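Local atomic coordinates of iron aquisition yersiniabactin synthesis enzyme, YbtT (Escherichia coli, PDB entry 6BA9), a protein that acts as a low-specificity type II thioesterase, probably by hydrolysis, to maintain production of the metallophore yersiniabactin in pathogenic enterobacteria. Residues E153-E156 with L157-F161; D168-A171 with T172-H176; Q205-A208 with W209-W212. The protein carries 1 engineered substitution. All blocks are in the same frame, centred on the assembly; numbering follows the deposited sequence.

All three contacts are local, each formed within one unbroken run of chain, and they follow in series through a thioesterase domain of the alpha/beta-hydrolase clan. Contacts 1 and 2 share helix 155-174: the first is its N-terminal start, at the surface, and the second its C-terminal end, nearer the middle of the chain, with centres about 22 Å apart. Contact 3 covers the end of helix 203-207 and the 3-10 turn after it; its centre lies about 18 Å from that of contact 2. Contacts 1 and 3, about 37 Å apart, flank the chain's centre. Helix 155-174 belongs to the excursion between strands 112-116 and 190-195, where alpha/beta-hydrolases commonly carry their lid, so contacts 1 and 2 probably lie in a lid region.

Contact 1 (E153-E156 with L157-F161); sequences ENQE and LMSLF
N154 and L157 meet at the start of helix 155-174, their side chains crossing at about a right angle. The branched CG of L157 lies against the amide carbon of N154, with 3.6 Å between L157 CG and N154 CG. N154 is the N-cap: its CG stands anti to its own backbone N (chi1 -173°), which turns OD1 back over the first turn. There L157 N donates to N154 OD1 at 3.1 Å, coming from above the carbonyl plane, and E156 N adds a weak bond to the same oxygen. Asparagine suits this place because its short side chain can accept from amides that have no preceding helical turn.

Q155 and M158 form a second perpendicular pair. Methionine's flexible end bends (chi3 -78°) to lay methyl CE of M158 3.3 Å from Q155 NE2, while L151 touches both M158 and L157. Q155 OE1 and S159 OG lie 3.1 Å apart; serine's hydroxyl is short enough to stay near Q155 O as well. Q155 O accepts from S159 N at 2.9 Å. N154 OD1 thus partly satisfies the first-turn N-H groups, one of its two bonds being weak, and marks an N-capped helix start.

Contact 2 (D168-A171 with T172-H176); sequences DFYA and TESYH
T172 lays its methyl against the preceding helical turn, where T172 CG2 lies 3.4 Å from F169 O, and its backbone N donates to D168 O. Threonine offers that methyl to the backbone and a hydroxyl to the neighbouring helix: OG1, anti to the backbone N (chi1 -166°), is hydrogen-bonded to Q94 OE1.

E173 continues the helical pattern, its N donating to F169 O at 2.9 Å. Its extended side chain runs past that carbonyl and brings OE2 to the edge of the phenyl ring, with E173 OE2 3.8 Å from F169 CD1. The carboxylate and ring planes are 74° apart. L129 N and S130 OG bond the two carboxylate oxygens, so glutamate has both the reach and the acceptors for this place.

At S174, in the C-terminal turn of helix 155-174, the hydroxyl (chi1 66°) bonds back to the carbonyl four residues earlier. S174 OG donates to Y170 O at 2.8 Å, and S174 N reaches the same oxygen from the opposite face of its plane. S174 CB makes a CH-pi contact over the Y170 ring, 4.2 Å from its centroid.

Y175 leaves the helix with a weak bond from its N to A171 O. Tyrosine suits it: the side chain packs on helices 63-77 and 91-105 while its OH is hydrogen-bonded to E98 OE2. I63 also touches A171, and M91 touches D168 and T172, seating this helix end against both neighbours.

Contact 3 (Q205-A208 with W209-W212); sequences QVDA and WRQW
This is a local contact in which helix 203-207 passes into a tighter 3-10 turn, and its backbone bonds and a salt bridge join residues three apart. It lies in the helical part of a beta-alpha-beta crossover between the adjacent parallel strands 190-195 and 216-222. The tightening shows in the backbone: W209 N donates to V206 O at 3.0 Å, R210 N to D207 O, and Q211 N to A208 O, the three-residue spacing of a 3-10 helix.

The salt bridge follows the same spacing. D207 has its CG anti to the backbone N (chi1 -175°), which brings the carboxylate beside R210, whose chain bends at chi3 (-62°) to present one side of its guanidinium. The grip is side-on with two nitrogens: R210 NE meets D207 OD1 at 2.8 Å and R210 NH2 meets D207 OD2 at 2.9 Å. Both oxygens lie in the guanidinium plane, yet the carboxylate is turned 40° from it, with OD1 met from above its plane and OD2 on its syn side, somewhat out of plane. Both bonds are nearly straight, and opposite charges suit these positions because the short turn brings the two side chains together. Pairing with arginine would be expected to favour the charged form of D207.

W209 places the edge of its indole at a backbone carbonyl, with W209 CD1 3.2 Å from V206 O. Its NE1 is hydrogen-bonded to C118 O, so tryptophan combines a broad apolar surface with a donor for a loop carbonyl. W212 likewise sets its indole edge, CD1, 4.0 Å from A208 O, and its NE1 is hydrogen-bonded to H122 ND1.

V206, W209 and R210 all touch L192 of strand 190-195, W209 also meets F97 of helix 91-105 edge-to-face, and on strand 216-222 D207 touches P219 and R210 touches V216.

Contact 1 (E153-E156 with L157-F161)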
loop_
_atom_site.group_PDB
_atom_site.type_symbol
_atom_site.label_atom_id
_atom_site.label_comp_id
_atom_site.label_asym_id
_atom_site.label_seq_id
_atom_site.Cartn_x
_atom_site.Cartn_y
_atom_site.Cartn_z
ATOM N N GLU A 153 -0.610 -21.555 -18.286
ATOM C CA GLU A 153 -0.912 -22.891 -18.775
ATOM C C GLU A 153 -2.247 -23.405 -18.288
ATOM O O GLU A 153 -2.620 -24.534 -18.615
ATOM C CB GLU A 153 0.186 -23.873 -18.337
ATOM C CG GLU A 153 1.476 -23.756 -19.131
ATOM C CD GLU A 153 1.242 -23.906 -20.610
ATOM O OE1 GLU A 153 0.649 -24.932 -21.010
ATOM O OE2 GLU A 153 1.612 -22.991 -21.363
ATOM N N ASN A 154 -2.976 -22.612 -17.513
ATOM C CA ASN A 154 -4.201 -23.078 -16.882
ATOM C C ASN A 154 -5.259 -22.002 -17.092
ATOM O O ASN A 154 -5.252 -20.974 -16.406
ATOM C CB ASN A 154 -3.939 -23.344 -15.413
ATOM C CG ASN A 154 -5.105 -23.987 -14.732
ATOM O OD1 ASN A 154 -6.265 -23.697 -15.045
ATOM N ND2 ASN A 154 -4.812 -24.876 -13.788
ATOM N N GLN A 155 -6.159 -22.238 -18.046
ATOM C CA GLN A 155 -7.176 -21.243 -18.345
ATOM C C GLN A 155 -8.107 -21.028 -17.163
ATOM O O GLN A 155 -8.714 -19.961 -17.060
ATOM C CB GLN A 155 -7.947 -21.618 -19.616
ATOM C CG GLN A 155 -9.048 -20.614 -20.025
ATOM C CD GLN A 155 -8.563 -19.167 -20.197
ATOM O OE1 GLN A 155 -8.987 -18.265 -19.459
ATOM N NE2 GLN A 155 -7.707 -18.935 -21.195
ATOM N N GLU A 156 -8.219 -21.998 -16.255
ATOM C CA GLU A 156 -9.046 -21.786 -15.070
ATOM C C GLU A 156 -8.375 -20.848 -14.078
ATOM O O GLU A 156 -9.049 -20.021 -13.450
ATOM C CB GLU A 156 -9.377 -23.120 -14.409
ATOM C CG GLU A 156 -10.345 -23.945 -15.208
ATOM C CD GLU A 156 -11.106 -24.918 -14.341
ATOM O OE1 GLU A 156 -10.627 -25.240 -13.230
ATOM O OE2 GLU A 156 -12.193 -25.353 -14.772
ATOM N N LEU A 157 -7.055 -20.958 -13.905
ATOM C CA LEU A 157 -6.356 -19.977 -13.086
ATOM C C LEU A 157 -6.448 -18.598 -13.716
ATOM O O LEU A 157 -6.565 -17.588 -13.007
ATOM C CB LEU A 157 -4.891 -20.367 -12.894
ATOM C CG LEU A 157 -4.583 -21.621 -12.087
ATOM C CD1 LEU A 157 -3.079 -21.793 -11.943
ATOM C CD2 LEU A 157 -5.241 -21.548 -10.707
ATOM N N MET A 158 -6.392 -18.527 -15.052
ATOM C CA MET A 158 -6.486 -17.231 -15.711
ATOM C C MET A 158 -7.863 -16.629 -15.514
ATOM O O MET A 158 -7.987 -15.441 -15.202
ATOM C CB MET A 158 -6.146 -17.357 -17.191
ATOM C CG MET A 158 -4.669 -17.581 -17.399
ATOM S SD MET A 158 -4.181 -17.448 -19.129
ATOM C CE MET A 158 -4.709 -18.998 -19.759
ATOM N N SER A 159 -8.905 -17.449 -15.653
ATOM C CA SER A 159 -10.271 -16.967 -15.486
ATOM C C SER A 159 -10.554 -16.514 -14.058
ATOM O O SER A 159 -11.395 -15.633 -13.861
ATOM C CB SER A 159 -11.259 -18.044 -15.923
ATOM O OG SER A 159 -11.222 -18.192 -17.334
ATOM N N LEU A 160 -9.855 -17.072 -13.065
ATOM C CA LEU A 160 -9.981 -16.619 -11.677
ATOM C C LEU A 160 -9.128 -15.388 -11.397
ATOM O O LEU A 160 -9.620 -14.381 -10.865
ATOM C CB LEU A 160 -9.574 -17.750 -10.725
ATOM C CG LEU A 160 -9.801 -17.577 -9.216
ATOM C CD1 LEU A 160 -8.764 -16.727 -8.537
ATOM C CD2 LEU A 160 -11.178 -16.999 -8.932
ATOM N N PHE A 161 -7.832 -15.457 -11.714
ATOM C CA PHE A 161 -6.914 -14.408 -11.287
ATOM C C PHE A 161 -7.010 -13.163 -12.149
ATOM O O PHE A 161 -6.867 -12.054 -11.627
ATOM C CB PHE A 161 -5.481 -14.945 -11.229
ATOM C CG PHE A 161 -5.205 -15.709 -9.972
ATOM C CD1 PHE A 161 -4.875 -15.047 -8.798
ATOM C CD2 PHE A 161 -5.337 -17.090 -9.945
ATOM C CE1 PHE A 161 -4.651 -15.748 -7.629
ATOM C CE2 PHE A 161 -5.111 -17.797 -8.780
ATOM C CZ PHE A 161 -4.769 -17.126 -7.618
#

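Contact 2 (D168-A171 with T172-H176)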
loop_
_atom_site.group_PDB
_atom_site.type_symbol
_atom_site.label_atom_id
_atom_site.label_comp_id
_atom_site.label_asym_id
_atom_site.label_seq_id
_atom_site.Cartn_x
_atom_site.Cartn_y
_atom_site.Cartn_z
ATOM N N ASP A 168 -7.501 -4.588 -10.036
ATOM C CA ASP A 168 -6.512 -3.881 -9.230
ATOM C C ASP A 168 -5.653 -2.972 -10.115
ATOM O O ASP A 168 -5.414 -1.802 -9.790
ATOM C CB ASP A 168 -5.574 -4.857 -8.504
ATOM C CG ASP A 168 -6.228 -5.654 -7.380
ATOM O OD1 ASP A 168 -7.426 -5.507 -7.074
ATOM O OD2 ASP A 168 -5.483 -6.491 -6.806
ATOM N N PHE A 169 -5.139 -3.517 -11.229
ATOM C CA PHE A 169 -4.264 -2.732 -12.092
ATOM C C PHE A 169 -5.015 -1.596 -12.787
ATOM O O PHE A 169 -4.452 -0.508 -12.983
ATOM C CB PHE A 169 -3.498 -3.641 -13.053
ATOM C CG PHE A 169 -2.245 -4.211 -12.450
ATOM C CD1 PHE A 169 -1.066 -3.507 -12.537
ATOM C CD2 PHE A 169 -2.247 -5.429 -11.808
ATOM C CE1 PHE A 169 0.090 -4.019 -11.972
ATOM C CE2 PHE A 169 -1.071 -5.925 -11.245
ATOM C CZ PHE A 169 0.061 -5.221 -11.347
ATOM N N TYR A 170 -6.279 -1.814 -13.139
ATOM C CA TYR A 170 -7.073 -0.712 -13.675
ATOM C C TYR A 170 -7.230 0.396 -12.635
ATOM O O TYR A 170 -7.046 1.582 -12.943
ATOM C CB TYR A 170 -8.436 -1.181 -14.196
ATOM C CG TYR A 170 -9.235 0.005 -14.721
ATOM C CD1 TYR A 170 -10.065 0.749 -13.881
ATOM C CD2 TYR A 170 -9.096 0.422 -16.028
ATOM C CE1 TYR A 170 -10.729 1.851 -14.340
ATOM C CE2 TYR A 170 -9.781 1.523 -16.502
ATOM C CZ TYR A 170 -10.577 2.233 -15.660
ATOM O OH TYR A 170 -11.260 3.345 -16.116
ATOM N N ALA A 171 -7.516 0.030 -11.388
ATOM C CA ALA A 171 -7.640 1.041 -10.339
ATOM C C ALA A 171 -6.361 1.844 -10.212
ATOM O O ALA A 171 -6.384 3.074 -10.128
ATOM C CB ALA A 171 -7.965 0.372 -9.010
ATOM N N THR A 172 -5.225 1.152 -10.128
ATOM C CA THR A 172 -3.993 1.849 -9.820
ATOM C C THR A 172 -3.495 2.675 -11.002
ATOM O O THR A 172 -2.867 3.713 -10.789
ATOM C CB THR A 172 -2.937 0.851 -9.302
ATOM O OG1 THR A 172 -1.855 1.567 -8.698
ATOM C CG2 THR A 172 -2.346 0.009 -10.398
ATOM N N GLU A 173 -3.757 2.232 -12.245
ATOM C CA GLU A 173 -3.289 2.980 -13.414
ATOM C C GLU A 173 -4.203 4.152 -13.766
ATOM O O GLU A 173 -3.729 5.180 -14.285
ATOM C CB GLU A 173 -3.114 2.011 -14.595
ATOM C CG GLU A 173 -1.974 1.046 -14.349
ATOM C CD GLU A 173 -1.783 0.019 -15.429
ATOM O OE1 GLU A 173 -2.561 -0.012 -16.414
ATOM O OE2 GLU A 173 -0.862 -0.798 -15.262
ATOM N N SER A 174 -5.495 4.040 -13.482
ATOM C CA SER A 174 -6.429 5.116 -13.795
ATOM C C SER A 174 -6.397 6.220 -12.755
ATOM O O SER A 174 -6.988 7.284 -12.983
ATOM C CB SER A 174 -7.847 4.572 -13.956
ATOM O OG SER A 174 -8.358 4.064 -12.741
ATOM N N TYR A 175 -5.710 5.994 -11.637
ATOM C CA TYR A 175 -5.560 6.975 -10.567
ATOM C C TYR A 175 -4.506 7.995 -10.969
ATOM O O TYR A 175 -3.327 7.654 -11.130
ATOM C CB TYR A 175 -5.160 6.250 -9.282
ATOM C CG TYR A 175 -4.862 7.162 -8.117
ATOM C CD1 TYR A 175 -3.558 7.469 -7.767
ATOM C CD2 TYR A 175 -5.877 7.739 -7.376
ATOM C CE1 TYR A 175 -3.278 8.291 -6.707
ATOM C CE2 TYR A 175 -5.601 8.559 -6.308
ATOM C CZ TYR A 175 -4.293 8.838 -5.984
ATOM O OH TYR A 175 -3.956 9.654 -4.924
ATOM N N HIS A 176 -4.934 9.240 -11.141
ATOM C CA HIS A 176 -4.043 10.275 -11.633
ATOM C C HIS A 176 -4.743 11.611 -11.494
ATOM O O HIS A 176 -5.946 11.717 -11.762
ATOM C CB HIS A 176 -3.701 10.039 -13.108
ATOM C CG HIS A 176 -2.814 11.091 -13.688
ATOM N ND1 HIS A 176 -3.295 12.107 -14.490
ATOM C CD2 HIS A 176 -1.485 11.301 -13.563
ATOM C CE1 HIS A 176 -2.290 12.886 -14.849
ATOM N NE2 HIS A 176 -1.182 12.422 -14.300
#

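Contact 3 (Q205-A208 with W209-W212)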
loop_
_atom_site.group_PDB
_atom_site.type_symbol
_atom_site.label_atom_id
_atom_site.label_comp_id
_atom_site.label_asym_id
_atom_site.label_seq_id
_atom_site.Cartn_x
_atom_site.Cartn_y
_atom_site.Cartn_z
ATOM N N GLN A 205 10.550 8.993 -9.185
ATOM C CA GLN A 205 9.097 8.818 -9.160
ATOM C C GLN A 205 8.543 8.924 -7.733
ATOM O O GLN A 205 7.448 9.465 -7.520
ATOM C CB GLN A 205 8.732 7.471 -9.797
ATOM C CG GLN A 205 8.936 7.374 -11.327
ATOM C CD GLN A 205 7.813 7.990 -12.151
ATOM O OE1 GLN A 205 7.827 9.188 -12.406
ATOM N NE2 GLN A 205 6.856 7.162 -12.608
ATOM N N VAL A 206 9.279 8.408 -6.747
ATOM C CA VAL A 206 8.846 8.476 -5.356
ATOM C C VAL A 206 9.065 9.867 -4.777
ATOM O O VAL A 206 8.206 10.400 -4.062
ATOM C CB VAL A 206 9.538 7.379 -4.525
ATOM C CG1 VAL A 206 9.108 7.456 -3.088
ATOM C CG2 VAL A 206 9.242 5.994 -5.089
ATOM N N ASP A 207 10.201 10.496 -5.108
ATOM C CA ASP A 207 10.518 11.819 -4.588
ATOM C C ASP A 207 9.449 12.844 -4.945
ATOM O O ASP A 207 9.239 13.812 -4.198
ATOM C CB ASP A 207 11.872 12.261 -5.159
ATOM C CG ASP A 207 12.347 13.569 -4.571
ATOM O OD1 ASP A 207 12.552 13.644 -3.351
ATOM O OD2 ASP A 207 12.511 14.522 -5.367
ATOM N N ALA A 208 8.790 12.670 -6.093
ATOM C CA ALA A 208 7.740 13.578 -6.538
ATOM C C ALA A 208 6.555 13.641 -5.586
ATOM O O ALA A 208 5.723 14.563 -5.690
ATOM C CB ALA A 208 7.299 13.166 -7.931
ATOM N N TRP A 209 6.458 12.709 -4.643
ATOM C CA TRP A 209 5.408 12.819 -3.635
ATOM C C TRP A 209 5.552 14.065 -2.772
ATOM O O TRP A 209 4.586 14.470 -2.114
ATOM C CB TRP A 209 5.406 11.592 -2.739
ATOM C CG TRP A 209 4.636 10.391 -3.269
ATOM C CD1 TRP A 209 5.142 9.329 -3.943
ATOM C CD2 TRP A 209 3.240 10.137 -3.114
ATOM N NE1 TRP A 209 4.149 8.428 -4.237
ATOM C CE2 TRP A 209 2.967 8.902 -3.731
ATOM C CE3 TRP A 209 2.196 10.841 -2.525
ATOM C CZ2 TRP A 209 1.684 8.354 -3.771
ATOM C CZ3 TRP A 209 0.925 10.294 -2.565
ATOM C CH2 TRP A 209 0.689 9.063 -3.180
ATOM N N ARG A 210 6.731 14.684 -2.749
ATOM C CA ARG A 210 6.896 15.883 -1.945
ATOM C C ARG A 210 6.000 17.014 -2.424
ATOM O O ARG A 210 5.771 17.956 -1.660
ATOM C CB ARG A 210 8.369 16.306 -1.905
ATOM C CG ARG A 210 9.272 15.307 -1.169
ATOM C CD ARG A 210 10.727 15.787 -1.026
ATOM N NE ARG A 210 11.343 15.953 -2.333
ATOM C CZ ARG A 210 11.492 17.110 -2.976
ATOM N NH1 ARG A 210 11.097 18.236 -2.407
ATOM N NH2 ARG A 210 12.034 17.111 -4.184
ATOM N N GLN A 211 5.452 16.927 -3.633
ATOM C CA GLN A 211 4.498 17.924 -4.105
ATOM C C GLN A 211 3.194 17.877 -3.323
ATOM O O GLN A 211 2.445 18.865 -3.310
ATOM C CB GLN A 211 4.179 17.707 -5.586
ATOM C CG GLN A 211 5.360 17.832 -6.552
ATOM C CD GLN A 211 5.740 19.259 -6.796
ATOM O OE1 GLN A 211 4.924 20.161 -6.625
ATOM N NE2 GLN A 211 6.977 19.477 -7.199
ATOM N N TRP A 212 2.914 16.754 -2.656
ATOM C CA TRP A 212 1.611 16.472 -2.057
ATOM C C TRP A 212 1.626 16.472 -0.532
ATOM O O TRP A 212 0.568 16.298 0.091
ATOM C CB TRP A 212 1.145 15.089 -2.552
ATOM C CG TRP A 212 0.904 15.022 -4.005
ATOM C CD1 TRP A 212 1.822 14.799 -4.987
ATOM C CD2 TRP A 212 -0.351 15.200 -4.666
ATOM N NE1 TRP A 212 1.210 14.816 -6.219
ATOM C CE2 TRP A 212 -0.123 15.072 -6.045
ATOM C CE3 TRP A 212 -1.650 15.461 -4.219
ATOM C CZ2 TRP A 212 -1.142 15.175 -6.977
ATOM C CZ3 TRP A 212 -2.652 15.566 -5.146
ATOM C CH2 TRP A 212 -2.398 15.425 -6.511
#